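Local atomic coordinates of uracil-DNA glycosylase (Sulfolobus tokodaii str. 7, PDB entry 4ZBY), a protein that belongs to the uracil-DNA glycosylase superfamily and carries an iron/sulfur cluster together with a pocket occupied by uracil. Residues D93-E96 and D97-T100. Sequence-based numbering, arbitrary orientation.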
loop_
_atom_site.group_PDB
_atom_site.type_symbol
_atom_site.label_atom_id
_atom_site.label_comp_id
_atom_site.label_asym_id
_atom_site.label_seq_id
_atom_site.Cartn_x
_atom_site.Cartn_y
_atom_site.Cartn_z
ATOM N N ASP A 93 -13.602 4.737 6.879
ATOM C CA ASP A 93 -12.657 3.642 6.645
ATOM C C ASP A 93 -13.407 2.376 6.234
ATOM O O ASP A 93 -14.568 2.221 6.574
ATOM C CB ASP A 93 -11.834 3.371 7.913
ATOM C CG ASP A 93 -11.214 4.633 8.484
ATOM O OD1 ASP A 93 -10.360 5.228 7.799
ATOM O OD2 ASP A 93 -11.578 5.033 9.609
ATOM N N PRO A 94 -12.720 1.435 5.548
ATOM C CA PRO A 94 -13.313 0.142 5.182
ATOM C C PRO A 94 -13.841 -0.596 6.392
ATOM O O PRO A 94 -13.235 -0.498 7.454
ATOM C CB PRO A 94 -12.140 -0.635 4.571
ATOM C CG PRO A 94 -11.258 0.411 4.030
ATOM C CD PRO A 94 -11.391 1.613 4.956
ATOM N N GLU A 95 -14.958 -1.298 6.246
ATOM C CA GLU A 95 -15.424 -2.193 7.306
ATOM C C GLU A 95 -14.510 -3.400 7.345
ATOM O O GLU A 95 -13.732 -3.615 6.418
ATOM C CB GLU A 95 -16.853 -2.674 7.071
ATOM C CG GLU A 95 -17.828 -1.647 6.588
ATOM C CD GLU A 95 -18.475 -0.916 7.708
ATOM O OE1 GLU A 95 -19.563 -1.343 8.150
ATOM O OE2 GLU A 95 -17.888 0.088 8.156
ATOM N N GLU A 96 -14.607 -4.207 8.401
ATOM C CA GLU A 96 -13.791 -5.412 8.450
ATOM C C GLU A 96 -14.245 -6.397 7.372
ATOM O O GLU A 96 -13.403 -7.040 6.750
ATOM C CB GLU A 96 -13.830 -6.065 9.840
ATOM C CG GLU A 96 -12.985 -5.348 10.908
ATOM C CD GLU A 96 -11.514 -5.159 10.522
ATOM O OE1 GLU A 96 -10.929 -6.035 9.843
ATOM O OE2 GLU A 96 -10.935 -4.120 10.898
ATOM N N ASP A 97 -15.552 -6.488 7.128
ATOM C CA ASP A 97 -16.048 -7.405 6.109
ATOM C C ASP A 97 -15.597 -6.963 4.714
ATOM O O ASP A 97 -15.517 -7.776 3.790
ATOM C CB ASP A 97 -17.573 -7.532 6.166
ATOM C CG ASP A 97 -18.296 -6.335 5.563
ATOM O OD1 ASP A 97 -18.021 -5.201 5.984
ATOM O OD2 ASP A 97 -19.151 -6.527 4.669
ATOM N N GLU A 98 -15.290 -5.679 4.562
ATOM C CA GLU A 98 -14.810 -5.184 3.276
ATOM C C GLU A 98 -13.330 -5.532 3.112
ATOM O O GLU A 98 -12.885 -5.924 2.032
ATOM C CB GLU A 98 -15.064 -3.674 3.156
ATOM C CG GLU A 98 -16.554 -3.356 3.040
ATOM C CD GLU A 98 -16.912 -1.934 3.447
ATOM O OE1 GLU A 98 -16.006 -1.153 3.816
ATOM O OE2 GLU A 98 -18.113 -1.615 3.356
ATOM N N ILE A 99 -12.569 -5.419 4.193
ATOM C CA ILE A 99 -11.164 -5.814 4.149
ATOM C C ILE A 99 -11.072 -7.318 3.904
ATOM O O ILE A 99 -10.272 -7.771 3.086
ATOM C CB ILE A 99 -10.439 -5.422 5.439
ATOM C CG1 ILE A 99 -10.253 -3.902 5.481
ATOM C CG2 ILE A 99 -9.051 -6.102 5.530
ATOM C CD1 ILE A 99 -9.845 -3.368 6.842
ATOM N N THR A 100 -11.902 -8.083 4.602
ATOM C CA THR A 100 -11.946 -9.531 4.419
ATOM C C THR A 100 -12.284 -9.904 2.973
ATOM O O THR A 100 -11.671 -10.808 2.396
ATOM C CB THR A 100 -12.961 -10.186 5.384
ATOM O OG1 THR A 100 -12.514 -10.006 6.731
ATOM C CG2 THR A 100 -13.084 -11.667 5.105
#
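Glu98 turns one face of its carboxylate to Glu95, whose CG lies over that face, 3.3 Å from Glu98 CD. The backbone N-H of Glu95 comes down on the same face: Glu95 N to Glu98 OE1 is 2.7 Å, the bond nearly straight but well out of the carboxylate plane (56°). Pro94 CA sits at the OE1 edge, 3.3 Å from Glu98 OE1, while at the other oxygen OE2 forms salt bridges with Lys18 and Arg92. The Glu95 carboxylate is turned 44° against that of Glu98; its chain bends at chi2 and leads away, and the charged oxygens of the two groups are not in contact. The bridging cations probably ease the gathering of acids here, and Lys18 also makes a weak, long ion pair with Asp97.

This is a worked example of helix N-capping. Glu95 is the N-cap, and Glu98, three residues on, returns its side chain to the N-cap N-H; that is one half of a capping box. An extended chain beyond CG (chi2 158°) lets the Glu98 carboxylate reach back across the first turn to the N-H of Glu95. Glu95 O accepts Ile99 N at 3.1 Å and, weakly, Glu98 N. Glu96 O is gripped twice, by Thr100 N at 2.8 Å and by Thr100 OG1, which arrives from above the carbonyl plane at 3.1 Å.

On the buried side, Ile99 CG1 rests against Pro94 CB at 3.9 Å. The turn links the loop after strand 79-82 to helix 96-113. Pro94 packs on Glu42 and Val84, Glu98 touches Leu19 with its side chain about 6 Å from the iron/sulfur cluster, and Ile99 meets Tyr128 of helix 123-133.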